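Local coordinates for protein transglutaminase-like enzymes, putative cysteine protease (Cytophaga hutchinsonii, PDB 3ISR) that is probably a transglutaminase-like cysteine protease, although its substrate and its role in the bacterium are not established, at residues 225-238 and 279-293. Numbering follows the deposited sequence.
Sequences NWIIFDATRLVPLN and PFWYDKNSLKGLSFQ
Tyr282 joins two chain segments through one hydroxyl: its OH donates to Ile228 O at 2.7 Å, in the carbonyl plane, and accepts from Leu290 N at 3.0 Å. Both partners lie at the ring's edge, while Leu237 CD1 sits over one face, 3.7 Å from the ring centroid, as a CH-pi contact. With CG anti to its own carbonyl carbon (chi1 -65°), Tyr282 points its ring at strand 225-229, where Phe229 meets it obliquely. A phenylalanine in its place would probably leave Ile228 O without its donor and Leu290 N without its acceptor, removing the hydroxyl link between the two strands.

Strands 225-229 and 288-291 cross at 99°, so pairing is confined to the crossing point. There Ile228 N makes a nearly straight bond to Leu290 O (3.0 Å), and two residues back, Trp226 O accepts from Ser291 OG and from a water that also binds Phe292 N. Beside these bonds, Ile228 CG2 packs on Leu290 CD2, and Leu290 CD2 in turn lies over one face of Phe292.

Further along, Leu237 N donates to Phe280 O, and Phe280 N returns a bond to Asn238 OD1 at 2.9 Å, arriving from above the amide's carbonyl plane. Pro236 CA rests over the six-membered ring of Trp281, 12° off its normal. Tyr92 and Thr278 hold Asn238 ND2, fixing the amide's rotation.

Strand 225-229 edges the antiparallel sheet of the transglutaminase-like domain, and just beyond it Asp230 OD2 is hydrogen-bonded to His215 NE2, consistent with the His-Asp part of a papain-like catalytic triad. Strand 288-291 pairs antiparallel with strand 78-96, so the contact joins two beta sheets, one of them in the putative catalytic domain, through strands that cross nearly at right angles.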
ATOM      1  N   ASN B 225      30.863 -10.760 -12.517  1.00 14.96           N
ATOM      2  CA  ASN B 225      30.549  -9.879 -13.629  1.00 15.10           C
ATOM      3  C   ASN B 225      29.135  -9.373 -13.543  1.00 14.48           C
ATOM      4  O   ASN B 225      28.247 -10.128 -13.174  1.00 14.32           O
ATOM      5  CB  ASN B 225      30.700 -10.629 -14.951  1.00 14.77           C
ATOM      6  CG  ASN B 225      32.120 -11.110 -15.180  1.00 17.27           C
ATOM      7  OD1 ASN B 225      32.374 -12.308 -15.254  1.00 20.79           O
ATOM      8  ND2 ASN B 225      33.055 -10.176 -15.279  1.00 15.77           N
ATOM      9  N   TRP B 226      28.919  -8.122 -13.948  1.00 14.20           N
ATOM     10  CA  TRP B 226      27.558  -7.595 -14.098  1.00 14.31           C
ATOM     11  C   TRP B 226      26.998  -8.113 -15.427  1.00 14.78           C
ATOM     12  O   TRP B 226      27.560  -7.826 -16.495  1.00 15.02           O
ATOM     13  CB  TRP B 226      27.566  -6.062 -14.074  1.00 13.53           C
ATOM     14  CG  TRP B 226      27.840  -5.511 -12.742  1.00 14.25           C
ATOM     15  CD1 TRP B 226      29.016  -4.972 -12.298  1.00 15.80           C
ATOM     16  CD2 TRP B 226      26.925  -5.461 -11.630  1.00 13.73           C
ATOM     17  NE1 TRP B 226      28.886  -4.580 -10.976  1.00 15.81           N
ATOM     18  CE2 TRP B 226      27.613  -4.869 -10.548  1.00 14.96           C
ATOM     19  CE3 TRP B 226      25.588  -5.852 -11.455  1.00 13.57           C
ATOM     20  CZ2 TRP B 226      27.004  -4.643  -9.295  1.00 16.11           C
ATOM     21  CZ3 TRP B 226      24.978  -5.638 -10.194  1.00 14.86           C
ATOM     22  CH2 TRP B 226      25.693  -5.044  -9.139  1.00 15.18           C
ATOM     23  N   ILE B 227      25.941  -8.922 -15.355  1.00 13.77           N
ATOM     24  CA  ILE B 227      25.362  -9.536 -16.528  1.00 13.22           C
ATOM     25  C   ILE B 227      24.046  -8.816 -16.788  1.00 13.37           C
ATOM     26  O   ILE B 227      23.226  -8.703 -15.881  1.00 12.88           O
ATOM     27  CB  ILE B 227      25.064 -11.033 -16.311  1.00 13.06           C
ATOM     28  CG1 ILE B 227      26.323 -11.820 -15.863  1.00 11.64           C
ATOM     29  CG2 ILE B 227      24.440 -11.655 -17.576  1.00 14.21           C
ATOM     30  CD1 ILE B 227      27.525 -11.781 -16.847  1.00 12.83           C
ATOM     31  N   ILE B 228      23.841  -8.378 -18.025  1.00 13.68           N
ATOM     32  CA  ILE B 228      22.650  -7.616 -18.378  1.00 14.51           C
ATOM     33  C   ILE B 228      21.434  -8.482 -18.710  1.00 14.82           C
ATOM     34  O   ILE B 228      21.557  -9.545 -19.332  1.00 14.55           O
ATOM     35  CB  ILE B 228      22.953  -6.610 -19.522  1.00 15.05           C
ATOM     36  CG1 ILE B 228      21.838  -5.545 -19.576  1.00 16.73           C
ATOM     37  CG2 ILE B 228      23.151  -7.319 -20.862  1.00 15.87           C
ATOM     38  CD1 ILE B 228      22.330  -4.164 -19.971  1.00 19.29           C
ATOM     39  N   PHE B 229      20.251  -8.019 -18.300  1.00 14.85           N
ATOM     40  CA  PHE B 229      18.992  -8.747 -18.531  1.00 14.83           C
ATOM     41  C   PHE B 229      17.903  -7.740 -18.858  1.00 15.61           C
ATOM     42  O   PHE B 229      17.925  -6.628 -18.352  1.00 15.56           O
ATOM     43  CB  PHE B 229      18.554  -9.500 -17.278  1.00 14.98           C
ATOM     44  CG  PHE B 229      19.439 -10.657 -16.922  1.00 14.91           C
ATOM     45  CD1 PHE B 229      19.142 -11.938 -17.369  1.00 15.27           C
ATOM     46  CD2 PHE B 229      20.572 -10.461 -16.131  1.00 15.78           C
ATOM     47  CE1 PHE B 229      19.975 -13.028 -17.035  1.00 17.31           C
ATOM     48  CE2 PHE B 229      21.417 -11.532 -15.804  1.00 14.81           C
ATOM     49  CZ  PHE B 229      21.116 -12.816 -16.255  1.00 15.28           C
ATOM     50  N   ASP B 230      16.927  -8.131 -19.668  1.00 15.09           N
ATOM     51  CA  ASP B 230      15.858  -7.203 -20.028  1.00 15.65           C
ATOM     52  C   ASP B 230      14.580  -7.987 -20.207  1.00 15.49           C
ATOM     53  O   ASP B 230      14.370  -8.595 -21.248  1.00 16.31           O
ATOM     54  CB  ASP B 230      16.214  -6.436 -21.317  1.00 15.70           C
ATOM     55  CG  ASP B 230      15.099  -5.527 -21.800  1.00 16.52           C
ATOM     56  OD1 ASP B 230      14.087  -5.338 -21.101  1.00 17.85           O
ATOM     57  OD2 ASP B 230      15.218  -4.996 -22.928  1.00 20.39           O
ATOM     58  N   ALA B 231      13.730  -7.959 -19.188  1.00 15.36           N
ATOM     59  CA  ALA B 231      12.496  -8.722 -19.196  1.00 15.17           C
ATOM     60  C   ALA B 231      11.458  -8.220 -20.185  1.00 14.92           C
ATOM     61  O   ALA B 231      10.479  -8.927 -20.427  1.00 15.47           O
ATOM     62  CB  ALA B 231      11.895  -8.813 -17.784  1.00 15.17           C
ATOM     63  N   THR B 232      11.651  -7.037 -20.776  1.00 14.63           N
ATOM     64  CA  THR B 232      10.697  -6.584 -21.815  1.00 15.27           C
ATOM     65  C   THR B 232      10.886  -7.340 -23.122  1.00 15.89           C
ATOM     66  O   THR B 232       9.968  -7.412 -23.937  1.00 16.73           O
ATOM     67  CB  THR B 232      10.791  -5.064 -22.153  1.00 15.53           C
ATOM     68  OG1 THR B 232      12.037  -4.786 -22.809  1.00 14.46           O
ATOM     69  CG2 THR B 232      10.632  -4.197 -20.892  1.00 14.62           C
ATOM     70  N   ARG B 233      12.093  -7.865 -23.321  1.00 16.33           N
ATOM     71  CA  ARG B 233      12.534  -8.462 -24.590  1.00 17.00           C
ATOM     72  C   ARG B 233      12.395  -7.537 -25.801  1.00 17.38           C
ATOM     73  O   ARG B 233      12.261  -8.014 -26.926  1.00 17.00           O
ATOM     74  CB  ARG B 233      11.798  -9.774 -24.867  1.00 17.10           C
ATOM     75  CG  ARG B 233      12.132 -10.867 -23.890  1.00 17.62           C
ATOM     76  CD  ARG B 233      11.379 -12.130 -24.259  1.00 20.39           C
ATOM     77  NE  ARG B 233      11.592 -13.175 -23.267  1.00 21.69           N
ATOM     78  CZ  ARG B 233      11.013 -14.369 -23.293  1.00 22.86           C
ATOM     79  NH1 ARG B 233      11.274 -15.241 -22.326  1.00 23.23           N
ATOM     80  NH2 ARG B 233      10.174 -14.691 -24.277  1.00 21.72           N
ATOM     81  N   LEU B 234      12.418  -6.224 -25.585  1.00 17.10           N
ATOM     82  CA  LEU B 234      12.199  -5.301 -26.698  1.00 17.40           C
ATOM     83  C   LEU B 234      13.422  -5.048 -27.579  1.00 17.91           C
ATOM     84  O   LEU B 234      13.263  -4.676 -28.736  1.00 17.46           O
ATOM     85  CB  LEU B 234      11.658  -3.963 -26.201  1.00 17.41           C
ATOM     86  CG  LEU B 234      10.185  -3.945 -25.785  1.00 17.46           C
ATOM     87  CD1 LEU B 234       9.923  -2.710 -24.969  1.00 19.13           C
ATOM     88  CD2 LEU B 234       9.247  -3.993 -27.003  1.00 19.08           C
ATOM     89  N   VAL B 235      14.626  -5.223 -27.033  1.00 17.29           N
ATOM     90  CA  VAL B 235      15.832  -4.798 -27.738  1.00 18.54           C
ATOM     91  C   VAL B 235      16.930  -5.854 -27.747  1.00 17.90           C
ATOM     92  O   VAL B 235      17.056  -6.614 -26.785  1.00 17.96           O
ATOM     93  CB  VAL B 235      16.389  -3.468 -27.163  1.00 18.82           C
ATOM     94  CG1 VAL B 235      15.286  -2.421 -27.054  1.00 20.94           C
ATOM     95  CG2 VAL B 235      17.030  -3.664 -25.793  1.00 19.54           C
ATOM     96  N   PRO B 236      17.738  -5.904 -28.825  1.00 17.27           N
ATOM     97  CA  PRO B 236      18.922  -6.763 -28.774  1.00 16.81           C
ATOM     98  C   PRO B 236      19.879  -6.235 -27.713  1.00 16.68           C
ATOM     99  O   PRO B 236      20.131  -5.022 -27.662  1.00 16.73           O
ATOM    100  CB  PRO B 236      19.521  -6.625 -30.191  1.00 16.78           C
ATOM    101  CG  PRO B 236      19.069  -5.283 -30.660  1.00 16.62           C
ATOM    102  CD  PRO B 236      17.678  -5.123 -30.079  1.00 17.63           C
ATOM    103  N   LEU B 237      20.377  -7.117 -26.845  1.00 16.16           N
ATOM    104  CA  LEU B 237      21.135  -6.668 -25.684  1.00 16.20           C
ATOM    105  C   LEU B 237      22.428  -5.970 -26.092  1.00 15.99           C
ATOM    106  O   LEU B 237      22.894  -5.074 -25.387  1.00 15.93           O
ATOM    107  CB  LEU B 237      21.436  -7.830 -24.726  1.00 16.75           C
ATOM    108  CG  LEU B 237      20.209  -8.597 -24.223  1.00 17.73           C
ATOM    109  CD1 LEU B 237      20.640  -9.790 -23.395  1.00 19.55           C
ATOM    110  CD2 LEU B 237      19.301  -7.669 -23.434  1.00 18.33           C
ATOM    111  N   ASN B 238      22.985  -6.359 -27.239  1.00 15.03           N
ATOM    112  CA  ASN B 238      24.227  -5.764 -27.705  1.00 14.71           C
ATOM    113  C   ASN B 238      24.023  -4.443 -28.432  1.00 15.03           C
ATOM    114  O   ASN B 238      24.995  -3.845 -28.903  1.00 15.05           O
ATOM    115  CB  ASN B 238      25.040  -6.745 -28.582  1.00 14.61           C
ATOM    116  CG  ASN B 238      24.267  -7.261 -29.798  1.00 14.57           C
ATOM    117  OD1 ASN B 238      23.035  -7.228 -29.849  1.00 15.85           O
ATOM    118  ND2 ASN B 238      24.996  -7.798 -30.754  1.00 14.47           N
ATOM    119  N   PRO B 279      22.162  -9.134 -33.969  1.00 15.50           N
ATOM    120  CA  PRO B 279      21.530  -9.002 -32.645  1.00 15.21           C
ATOM    121  C   PRO B 279      21.812 -10.180 -31.730  1.00 14.96           C
ATOM    122  O   PRO B 279      21.791 -11.335 -32.168  1.00 14.57           O
ATOM    123  CB  PRO B 279      20.028  -8.910 -32.961  1.00 14.67           C
ATOM    124  CG  PRO B 279      19.881  -9.432 -34.356  1.00 15.98           C
ATOM    125  CD  PRO B 279      21.164  -9.146 -35.059  1.00 15.53           C
ATOM    126  N   PHE B 280      22.084  -9.878 -30.464  1.00 14.49           N
ATOM    127  CA  PHE B 280      22.305 -10.905 -29.459  1.00 14.73           C
ATOM    128  C   PHE B 280      21.057 -11.014 -28.591  1.00 15.33           C
ATOM    129  O   PHE B 280      20.589 -10.012 -28.049  1.00 14.51           O
ATOM    130  CB  PHE B 280      23.509 -10.552 -28.581  1.00 14.13           C
ATOM    131  CG  PHE B 280      23.812 -11.586 -27.542  1.00 14.55           C
ATOM    132  CD1 PHE B 280      24.807 -12.531 -27.756  1.00 14.46           C
ATOM    133  CD2 PHE B 280      23.092 -11.622 -26.348  1.00 14.36           C
ATOM    134  CE1 PHE B 280      25.076 -13.491 -26.797  1.00 14.86           C
ATOM    135  CE2 PHE B 280      23.355 -12.577 -25.385  1.00 13.59           C
ATOM    136  CZ  PHE B 280      24.348 -13.510 -25.599  1.00 14.27           C
ATOM    137  N   TRP B 281      20.530 -12.230 -28.457  1.00 16.02           N
ATOM    138  CA  TRP B 281      19.411 -12.487 -27.546  1.00 16.94           C
ATOM    139  C   TRP B 281      19.748 -13.702 -26.706  1.00 17.28           C
ATOM    140  O   TRP B 281      20.441 -14.596 -27.185  1.00 16.45           O
ATOM    141  CB  TRP B 281      18.157 -12.814 -28.347  1.00 17.54           C
ATOM    142  CG  TRP B 281      17.687 -11.739 -29.289  1.00 18.54           C
ATOM    143  CD1 TRP B 281      17.976 -11.629 -30.624  1.00 18.72           C
ATOM    144  CD2 TRP B 281      16.814 -10.642 -28.973  1.00 19.58           C
ATOM    145  NE1 TRP B 281      17.341 -10.529 -31.157  1.00 19.67           N
ATOM    146  CE2 TRP B 281      16.619  -9.907 -30.169  1.00 20.63           C
ATOM    147  CE3 TRP B 281      16.172 -10.213 -27.797  1.00 20.95           C
ATOM    148  CZ2 TRP B 281      15.815  -8.757 -30.223  1.00 21.09           C
ATOM    149  CZ3 TRP B 281      15.369  -9.063 -27.851  1.00 20.13           C
ATOM    150  CH2 TRP B 281      15.198  -8.356 -29.060  1.00 22.10           C
ATOM    151  N   TYR B 282      19.245 -13.771 -25.473  1.00 17.83           N
ATOM    152  CA  TYR B 282      19.387 -15.008 -24.702  1.00 18.95           C
ATOM    153  C   TYR B 282      18.387 -16.062 -25.174  1.00 19.80           C
ATOM    154  O   TYR B 282      17.310 -15.744 -25.686  1.00 19.43           O
ATOM    155  CB  TYR B 282      19.158 -14.787 -23.195  1.00 19.00           C
ATOM    156  CG  TYR B 282      20.168 -13.906 -22.495  1.00 18.99           C
ATOM    157  CD1 TYR B 282      21.540 -14.034 -22.741  1.00 19.32           C
ATOM    158  CD2 TYR B 282      19.752 -12.966 -21.552  1.00 18.58           C
ATOM    159  CE1 TYR B 282      22.460 -13.222 -22.077  1.00 19.36           C
ATOM    160  CE2 TYR B 282      20.664 -12.168 -20.881  1.00 18.00           C
ATOM    161  CZ  TYR B 282      22.018 -12.292 -21.156  1.00 17.22           C
ATOM    162  OH  TYR B 282      22.937 -11.499 -20.505  1.00 15.87           O
ATOM    163  N   ASP B 283      18.752 -17.319 -24.976  1.00 21.40           N
ATOM    164  CA  ASP B 283      17.813 -18.424 -25.082  1.00 22.74           C
ATOM    165  C   ASP B 283      17.997 -19.225 -23.799  1.00 23.53           C
ATOM    166  O   ASP B 283      19.137 -19.468 -23.386  1.00 23.90           O
ATOM    167  CB  ASP B 283      18.114 -19.273 -26.318  1.00 22.73           C
ATOM    168  N   LYS B 284      16.889 -19.618 -23.160  1.00 24.28           N
ATOM    169  CA  LYS B 284      16.939 -20.327 -21.868  1.00 24.89           C
ATOM    170  C   LYS B 284      17.952 -21.484 -21.844  1.00 25.49           C
ATOM    171  O   LYS B 284      18.422 -21.895 -20.766  1.00 25.34           O
ATOM    172  CB  LYS B 284      15.547 -20.831 -21.464  1.00 25.16           C
ATOM    173  N   ASN B 285      18.285 -21.972 -23.046  1.00 25.78           N
ATOM    174  CA  ASN B 285      19.143 -23.143 -23.261  1.00 26.15           C
ATOM    175  C   ASN B 285      20.598 -22.824 -23.650  1.00 26.31           C
ATOM    176  O   ASN B 285      21.333 -23.695 -24.122  1.00 26.51           O
ATOM    177  CB  ASN B 285      18.500 -24.048 -24.313  1.00 25.82           C
ATOM    178  CG  ASN B 285      17.143 -24.573 -23.877  1.00 26.13           C
ATOM    179  OD1 ASN B 285      17.029 -25.286 -22.876  1.00 25.44           O
ATOM    180  ND2 ASN B 285      16.105 -24.224 -24.632  1.00 26.15           N
ATOM    181  N   SER B 286      21.001 -21.571 -23.463  1.00 26.51           N
ATOM    182  CA  SER B 286      22.400 -21.178 -23.596  1.00 26.59           C
ATOM    183  C   SER B 286      22.820 -20.583 -22.269  1.00 25.99           C
ATOM    184  O   SER B 286      22.213 -19.615 -21.802  1.00 26.89           O
ATOM    185  CB  SER B 286      22.589 -20.148 -24.721  1.00 26.65           C
ATOM    186  OG  SER B 286      22.735 -20.789 -25.975  1.00 28.33           O
ATOM    187  N   LEU B 287      23.835 -21.166 -21.648  1.00 24.85           N
ATOM    188  CA  LEU B 287      24.326 -20.638 -20.389  1.00 23.63           C
ATOM    189  C   LEU B 287      25.421 -19.605 -20.650  1.00 22.71           C
ATOM    190  O   LEU B 287      26.595 -19.824 -20.339  1.00 22.35           O
ATOM    191  CB  LEU B 287      24.792 -21.768 -19.467  1.00 24.05           C
ATOM    192  CG  LEU B 287      23.751 -22.470 -18.575  1.00 24.58           C
ATOM    193  CD1 LEU B 287      23.729 -21.860 -17.176  1.00 25.58           C
ATOM    194  CD2 LEU B 287      22.340 -22.497 -19.177  1.00 24.03           C
ATOM    195  N   LYS B 288      25.012 -18.481 -21.236  1.00 21.31           N
ATOM    196  CA  LYS B 288      25.926 -17.409 -21.619  1.00 20.51           C
ATOM    197  C   LYS B 288      25.388 -16.076 -21.103  1.00 19.80           C
ATOM    198  O   LYS B 288      24.197 -15.820 -21.186  1.00 20.02           O
ATOM    199  CB  LYS B 288      26.069 -17.364 -23.142  1.00 20.51           C
ATOM    200  N   GLY B 289      26.269 -15.240 -20.567  1.00 19.09           N
ATOM    201  CA  GLY B 289      25.875 -13.925 -20.075  1.00 18.00           C
ATOM    202  C   GLY B 289      26.567 -12.808 -20.839  1.00 17.53           C
ATOM    203  O   GLY B 289      27.786 -12.854 -21.052  1.00 17.14           O
ATOM    204  N   LEU B 290      25.798 -11.802 -21.259  1.00 16.41           N
ATOM    205  CA  LEU B 290      26.399 -10.622 -21.872  1.00 15.63           C
ATOM    206  C   LEU B 290      26.766  -9.591 -20.806  1.00 15.31           C
ATOM    207  O   LEU B 290      25.966  -9.278 -19.932  1.00 14.84           O
ATOM    208  CB  LEU B 290      25.459 -10.000 -22.909  1.00 15.43           C
ATOM    209  CG  LEU B 290      26.095  -8.947 -23.829  1.00 16.60           C
ATOM    210  CD1 LEU B 290      25.437  -8.995 -25.173  1.00 17.07           C
ATOM    211  CD2 LEU B 290      25.995  -7.540 -23.211  1.00 17.19           C
ATOM    212  N   SER B 291      27.974  -9.039 -20.911  1.00 15.21           N
ATOM    213  CA  SER B 291      28.475  -8.073 -19.932  1.00 15.20           C
ATOM    214  C   SER B 291      29.181  -6.922 -20.626  1.00 15.85           C
ATOM    215  O   SER B 291      30.052  -7.144 -21.492  1.00 14.97           O
ATOM    216  CB  SER B 291      29.449  -8.755 -18.979  1.00 15.08           C
ATOM    217  OG  SER B 291      29.957  -7.840 -18.008  1.00 15.84           O
ATOM    218  N   PHE B 292      28.815  -5.701 -20.247  1.00 15.99           N
ATOM    219  CA  PHE B 292      29.474  -4.508 -20.759  1.00 17.54           C
ATOM    220  C   PHE B 292      30.773  -4.153 -20.012  1.00 18.84           C
ATOM    221  O   PHE B 292      30.757  -3.568 -18.933  1.00 18.49           O
ATOM    222  CB  PHE B 292      28.482  -3.340 -20.850  1.00 17.04           C
ATOM    223  CG  PHE B 292      27.433  -3.545 -21.911  1.00 18.01           C
ATOM    224  CD1 PHE B 292      27.774  -3.477 -23.263  1.00 16.89           C
ATOM    225  CD2 PHE B 292      26.110  -3.839 -21.566  1.00 18.24           C
ATOM    226  CE1 PHE B 292      26.810  -3.679 -24.252  1.00 18.25           C
ATOM    227  CE2 PHE B 292      25.152  -4.043 -22.554  1.00 17.67           C
ATOM    228  CZ  PHE B 292      25.504  -3.966 -23.894  1.00 17.37           C
ATOM    229  N   GLN B 293      31.898  -4.543 -20.623  1.00 20.32           N
ATOM    230  CA  GLN B 293      33.252  -4.323 -20.083  1.00 21.31           C
ATOM    231  C   GLN B 293      34.293  -4.686 -21.138  1.00 21.88           C
ATOM    232  O   GLN B 293      33.980  -5.390 -22.101  1.00 22.98           O
ATOM    233  CB  GLN B 293      33.490  -5.156 -18.825  1.00 21.48           C
ATOM    234  CG  GLN B 293      33.031  -6.597 -18.961  1.00 22.58           C
ATOM    235  CD  GLN B 293      33.570  -7.494 -17.866  1.00 23.56           C
ATOM    236  OE1 GLN B 293      34.790  -7.653 -17.706  1.00 24.27           O
ATOM    237  NE2 GLN B 293      32.663  -8.103 -17.116  1.00 20.00           N
TER
HETATM  238  O   HOH W   1      26.787  -5.767 -18.261  1.00 24.17           O